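Local coordinates for ABC transporter, periplasmic substrate-binding protein (Thermotoga maritima, PDB 2HPG), which probably binds a small solute in the periplasm and delivers it to a tripartite ATP-independent (TRAP) membrane transporter, at residues A[130-135]-A[230-235]; A[10-15]-A[65-70]. One frame throughout, in Å; residues are numbered along the deposited sequence.

Interaction 1. Residues A[130-135]-A[230-235]; sequences IKVLSF and FEIVSA
Lys131 and Val233 face each other as a hydrogen-bonded antiparallel pair, each backbone N donating to the other's O at 2.9 Å. Further on, the regular spacing breaks: Leu133 N gives a 2.7 Å bond to Glu231 O, while Glu231 N reaches Ser134 O at 2.8 Å. Two residues of 130-135 are thus set against one of 230-235, a classic beta bulge.

The aromatic contact lies beyond the bulge. Phe135 CB sits over the centre of the Phe230 ring, 3.5 Å from its centroid, in a CH-pi contact. The two side chains run side by side, with ring planes 20° apart but displaced, with little of one ring above the other; this is CB on a face more than ring on ring.

Apolar packing accompanies both faces of the sheet. On the Val132/Ile232 face the two side chains touch through their CG2 methyls; Ile130 CG2 also meets Ile232 CG2 at 3.7 Å, and Val132 CG1 comes to 3.9 Å from Phe230 CD1. On the Lys131/Val233 face, Lys131 CG lies against Val233 CG2; the chain then bends at chi2, and its end leads away from Val233, where NZ forms a salt bridge with Glu250. Leu133 crosses Val233 at about a right angle, CD1 to CG1 3.7 Å.

Ser134 OG hydrogen-bonds to Asp254, which like Glu250 belongs to helix 243-278, and Ser234 OG caps helix 235-240 at Trp237 N. Helix 115-128 packs on Ile130 and Val132, helix 74-77 on Phe230 and Ile232, and Phe238 of helix 235-240 on Leu133 and Val233. Beyond Ile232, strand 68-73 continues the sheet.

Interaction 2. Residues A[10-15]-A[65-70]; sequences TLRFGH and GAPVGW
Phe13 lays one ring face over the backbone of Gly69 and Trp70, with CD1 3.5 Å from Gly69 CA and CZ 3.6 Å from Trp70 C. CG, anti to the backbone N (chi1 -160°), starts the ring on its way to the Gly69 backbone. A CB on Gly69 would collide with Phe13 CD1, and one on Gly14 with Trp70 CZ3, so both glycines make room for rings. The Trp70 edge points at the face of His15 in an edge-to-face pair, planes at 56°, with CE3 3.6 Å from His15 CG.

Three backbone bonds set these groups in register: Arg12 N to Pro67 O at 3.1 Å and almost straight, Gly69 N to Arg12 O, and Gly14 N to Gly69 O, where the donor stands above the carbonyl plane. Farther out, His15 NE2 is hydrogen-bonded to Glu56, while Phe27 and Trp30 meet the Phe13 ring. An alanine in place of Phe13 would probably open a gap over the Gly69-Trp70 peptide and leave Phe27 and Trp30 without their aromatic partner.

Strand 9-14 lies between parallel strands 42-47 and 68-73, with helices 22-37 and 58-64 in the connections: the parallel beta-alpha-beta build of a periplasmic binding protein domain.

Interactions 1 and 2 are joined within one sheet: strand 68-73 lies between strands 9-14 and 218-234, and Ile232 N probably donates to Trp70 O, 2.9 Å away, across the seam. The 130-135/230-235 pair is antiparallel and almost wholly buried, with mainly apolar side chains and helices packed against them. The parallel 10-15/65-70 pair lies farther from the chain's centre and is partly buried; aromatic rings, one of them over glycine backbone, carry more of the contact, and Arg12 is exposed. Side chains meet at the seam as well, Glu231 OE1 lying 3.3 Å from Phe13 CZ. Ser234, which caps the helix that starts at Ala235, also packs against Gly65 and Ala66.

Interaction 1. Residues A[130-135]-A[230-235]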
loop_
_atom_site.group_PDB
_atom_site.type_symbol
_atom_site.label_atom_id
_atom_site.label_comp_id
_atom_site.label_asym_id
_atom_site.label_seq_id
_atom_site.Cartn_x
_atom_site.Cartn_y
_atom_site.Cartn_z
ATOM N N ILE A 130 -15.983 8.207 5.214
ATOM C CA ILE A 130 -15.132 7.348 4.381
ATOM C C ILE A 130 -15.598 5.904 4.470
ATOM O O ILE A 130 -15.624 5.330 5.548
ATOM C CB ILE A 130 -13.663 7.397 4.832
ATOM C CG1 ILE A 130 -13.107 8.819 4.712
ATOM C CG2 ILE A 130 -12.803 6.403 4.011
ATOM C CD1 ILE A 130 -11.829 9.046 5.517
ATOM N N LYS A 131 -15.961 5.330 3.333
ATOM C CA LYS A 131 -16.298 3.924 3.241
ATOM C C LYS A 131 -15.107 3.164 2.632
ATOM O O LYS A 131 -14.677 3.462 1.508
ATOM C CB LYS A 131 -17.547 3.750 2.369
ATOM C CG LYS A 131 -17.912 2.329 1.974
ATOM C CD LYS A 131 -18.278 1.496 3.189
ATOM C CE LYS A 131 -18.514 0.060 2.812
ATOM N NZ LYS A 131 -18.902 -0.746 4.000
ATOM N N VAL A 132 -14.577 2.197 3.378
ATOM C CA VAL A 132 -13.575 1.262 2.853
ATOM C C VAL A 132 -14.274 0.114 2.107
ATOM O O VAL A 132 -15.036 -0.641 2.707
ATOM C CB VAL A 132 -12.678 0.726 4.013
ATOM C CG1 VAL A 132 -11.646 -0.286 3.519
ATOM C CG2 VAL A 132 -11.985 1.873 4.718
ATOM N N LEU A 133 -14.058 0.003 0.800
ATOM C CA LEU A 133 -14.632 -1.092 0.034
ATOM C C LEU A 133 -13.761 -2.345 0.124
ATOM O O LEU A 133 -14.255 -3.479 -0.000
ATOM C CB LEU A 133 -14.752 -0.713 -1.440
ATOM C CG LEU A 133 -15.772 0.333 -1.860
ATOM C CD1 LEU A 133 -15.562 0.598 -3.332
ATOM C CD2 LEU A 133 -17.186 -0.161 -1.610
ATOM N N SER A 134 -12.458 -2.133 0.294
ATOM C CA SER A 134 -11.510 -3.234 0.356
ATOM C C SER A 134 -10.124 -2.787 0.796
ATOM O O SER A 134 -9.721 -1.645 0.534
ATOM C CB SER A 134 -11.412 -3.921 -1.009
ATOM O OG SER A 134 -10.514 -5.018 -0.954
ATOM N N PHE A 135 -9.413 -3.694 1.476
ATOM C CA PHE A 135 -7.965 -3.558 1.666
ATOM C C PHE A 135 -7.182 -4.824 1.294
ATOM O O PHE A 135 -6.089 -5.038 1.800
ATOM C CB PHE A 135 -7.614 -3.054 3.084
ATOM C CG PHE A 135 -8.081 -3.955 4.212
ATOM C CD1 PHE A 135 -7.296 -5.037 4.644
ATOM C CD2 PHE A 135 -9.282 -3.691 4.877
ATOM C CE1 PHE A 135 -7.711 -5.849 5.682
ATOM C CE2 PHE A 135 -9.722 -4.515 5.932
ATOM C CZ PHE A 135 -8.932 -5.598 6.334
ATOM N N PHE A 230 -5.772 0.693 0.619
ATOM C CA PHE A 230 -7.170 0.771 1.019
ATOM C C PHE A 230 -7.963 1.450 -0.075
ATOM O O PHE A 230 -7.552 2.472 -0.592
ATOM C CB PHE A 230 -7.293 1.562 2.311
ATOM C CG PHE A 230 -6.992 0.763 3.522
ATOM C CD1 PHE A 230 -7.982 0.500 4.447
ATOM C CD2 PHE A 230 -5.725 0.231 3.723
ATOM C CE1 PHE A 230 -7.704 -0.252 5.562
ATOM C CE2 PHE A 230 -5.453 -0.530 4.835
ATOM C CZ PHE A 230 -6.451 -0.759 5.757
ATOM N N GLU A 231 -9.096 0.863 -0.434
ATOM C CA GLU A 231 -9.891 1.334 -1.557
ATOM C C GLU A 231 -11.140 1.972 -0.975
ATOM O O GLU A 231 -11.952 1.292 -0.354
ATOM C CB GLU A 231 -10.225 0.163 -2.485
ATOM C CG GLU A 231 -9.015 -0.685 -2.880
ATOM C CD GLU A 231 -7.912 0.122 -3.540
ATOM O OE1 GLU A 231 -8.275 1.028 -4.300
ATOM O OE2 GLU A 231 -6.694 -0.148 -3.294
ATOM N N ILE A 232 -11.252 3.293 -1.118
ATOM C CA ILE A 232 -12.299 4.050 -0.438
ATOM C C ILE A 232 -13.261 4.724 -1.410
ATOM O O ILE A 232 -12.888 5.032 -2.542
ATOM C CB ILE A 232 -11.708 5.097 0.555
ATOM C CG1 ILE A 232 -10.921 6.196 -0.177
ATOM C CG2 ILE A 232 -10.815 4.402 1.581
ATOM C CD1 ILE A 232 -10.473 7.339 0.720
ATOM N N VAL A 233 -14.507 4.891 -0.959
ATOM C CA VAL A 233 -15.519 5.719 -1.625
ATOM C C VAL A 233 -16.268 6.555 -0.580
ATOM O O VAL A 233 -16.114 6.339 0.620
ATOM C CB VAL A 233 -16.564 4.903 -2.446
ATOM C CG1 VAL A 233 -15.927 4.226 -3.658
ATOM C CG2 VAL A 233 -17.322 3.878 -1.569
ATOM N N SER A 234 -17.053 7.528 -1.046
ATOM C CA SER A 234 -17.940 8.297 -0.176
ATOM C C SER A 234 -18.968 7.388 0.470
ATOM O O SER A 234 -19.664 6.648 -0.229
ATOM C CB SER A 234 -18.690 9.373 -0.972
ATOM O OG SER A 234 -19.667 9.984 -0.156
ATOM N N ALA A 235 -19.075 7.453 1.798
ATOM C CA ALA A 235 -20.097 6.679 2.517
ATOM C C ALA A 235 -21.501 7.107 2.084
ATOM O O ALA A 235 -22.378 6.253 1.889
ATOM C CB ALA A 235 -19.925 6.837 4.019
#

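Interaction 2. Residues A[10-15]-A[65-70]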
loop_
_atom_site.group_PDB
_atom_site.type_symbol
_atom_site.label_atom_id
_atom_site.label_comp_id
_atom_site.label_asym_id
_atom_site.label_seq_id
_atom_site.Cartn_x
_atom_site.Cartn_y
_atom_site.Cartn_z
ATOM N N THR A 10 -22.699 6.561 -11.654
ATOM C CA THR A 10 -21.347 6.589 -12.196
ATOM C C THR A 10 -20.382 6.877 -11.048
ATOM O O THR A 10 -20.639 7.765 -10.223
ATOM C CB THR A 10 -21.204 7.615 -13.323
ATOM O OG1 THR A 10 -22.082 7.254 -14.389
ATOM C CG2 THR A 10 -19.787 7.632 -13.871
ATOM N N LEU A 11 -19.327 6.058 -10.964
ATOM C CA LEU A 11 -18.259 6.213 -9.969
ATOM C C LEU A 11 -16.969 6.520 -10.723
ATOM O O LEU A 11 -16.614 5.790 -11.642
ATOM C CB LEU A 11 -18.075 4.919 -9.152
ATOM C CG LEU A 11 -16.953 4.944 -8.093
ATOM C CD1 LEU A 11 -17.211 5.994 -7.019
ATOM C CD2 LEU A 11 -16.771 3.545 -7.455
ATOM N N ARG A 12 -16.271 7.584 -10.328
ATOM C CA ARG A 12 -14.941 7.889 -10.862
ATOM C C ARG A 12 -13.877 7.546 -9.823
ATOM O O ARG A 12 -13.820 8.151 -8.761
ATOM C CB ARG A 12 -14.878 9.352 -11.274
ATOM C CG ARG A 12 -16.004 9.664 -12.229
ATOM C CD ARG A 12 -15.884 10.989 -12.961
ATOM N NE ARG A 12 -16.969 11.072 -13.937
ATOM C CZ ARG A 12 -18.243 11.316 -13.647
ATOM N NH1 ARG A 12 -18.649 11.549 -12.396
ATOM N NH2 ARG A 12 -19.129 11.329 -14.619
ATOM N N PHE A 13 -13.044 6.564 -10.142
ATOM C CA PHE A 13 -12.127 5.992 -9.175
ATOM C C PHE A 13 -10.701 6.284 -9.568
ATOM O O PHE A 13 -10.268 5.835 -10.616
ATOM C CB PHE A 13 -12.337 4.490 -9.098
ATOM C CG PHE A 13 -11.814 3.885 -7.830
ATOM C CD1 PHE A 13 -12.628 3.774 -6.721
ATOM C CD2 PHE A 13 -10.510 3.446 -7.745
ATOM C CE1 PHE A 13 -12.154 3.234 -5.541
ATOM C CE2 PHE A 13 -10.031 2.912 -6.568
ATOM C CZ PHE A 13 -10.859 2.803 -5.466
ATOM N N GLY A 14 -9.964 7.001 -8.716
ATOM C CA GLY A 14 -8.645 7.485 -9.092
ATOM C C GLY A 14 -7.448 6.974 -8.312
ATOM O O GLY A 14 -7.565 6.216 -7.350
ATOM N N HIS A 15 -6.277 7.433 -8.736
ATOM C CA HIS A 15 -5.022 7.065 -8.108
ATOM C C HIS A 15 -4.684 5.584 -8.240
ATOM O O HIS A 15 -4.052 5.015 -7.363
ATOM C CB HIS A 15 -5.001 7.490 -6.622
ATOM C CG HIS A 15 -4.773 8.957 -6.423
ATOM N ND1 HIS A 15 -4.547 9.515 -5.181
ATOM C CD2 HIS A 15 -4.737 9.982 -7.309
ATOM C CE1 HIS A 15 -4.393 10.823 -5.313
ATOM N NE2 HIS A 15 -4.506 11.132 -6.593
ATOM N N GLY A 65 -19.232 13.947 -0.332
ATOM C CA GLY A 65 -20.261 13.040 -0.869
ATOM C C GLY A 65 -20.247 12.850 -2.383
ATOM O O GLY A 65 -21.162 12.225 -2.944
ATOM N N ALA A 66 -19.213 13.380 -3.042
ATOM C CA ALA A 66 -19.002 13.196 -4.495
ATOM C C ALA A 66 -18.921 11.705 -4.875
ATOM O O ALA A 66 -18.500 10.884 -4.058
ATOM C CB ALA A 66 -17.731 13.911 -4.929
ATOM N N PRO A 67 -19.324 11.354 -6.111
ATOM C CA PRO A 67 -19.232 9.980 -6.624
ATOM C C PRO A 67 -17.810 9.654 -7.066
ATOM O O PRO A 67 -17.530 9.442 -8.249
ATOM C CB PRO A 67 -20.191 9.994 -7.814
ATOM C CG PRO A 67 -20.129 11.384 -8.324
ATOM C CD PRO A 67 -19.899 12.274 -7.108
ATOM N N VAL A 68 -16.919 9.601 -6.086
ATOM C CA VAL A 68 -15.505 9.404 -6.334
ATOM C C VAL A 68 -14.916 8.377 -5.355
ATOM O O VAL A 68 -15.412 8.202 -4.239
ATOM C CB VAL A 68 -14.745 10.751 -6.252
ATOM C CG1 VAL A 68 -14.622 11.208 -4.814
ATOM C CG2 VAL A 68 -13.372 10.620 -6.884
ATOM N N GLY A 69 -13.870 7.685 -5.803
ATOM C CA GLY A 69 -13.126 6.777 -4.958
ATOM C C GLY A 69 -11.645 6.928 -5.160
ATOM O O GLY A 69 -11.205 7.531 -6.148
ATOM N N TRP A 70 -10.867 6.399 -4.218
ATOM C CA TRP A 70 -9.417 6.448 -4.323
ATOM C C TRP A 70 -8.765 5.175 -3.813
ATOM O O TRP A 70 -9.213 4.559 -2.828
ATOM C CB TRP A 70 -8.834 7.636 -3.543
ATOM C CG TRP A 70 -9.466 8.927 -3.863
ATOM C CD1 TRP A 70 -10.445 9.566 -3.150
ATOM C CD2 TRP A 70 -9.179 9.761 -4.991
ATOM N NE1 TRP A 70 -10.794 10.740 -3.776
ATOM C CE2 TRP A 70 -10.030 10.884 -4.908
ATOM C CE3 TRP A 70 -8.299 9.659 -6.069
ATOM C CZ2 TRP A 70 -10.007 11.910 -5.857
ATOM C CZ3 TRP A 70 -8.279 10.680 -7.020
ATOM C CH2 TRP A 70 -9.129 11.786 -6.907
#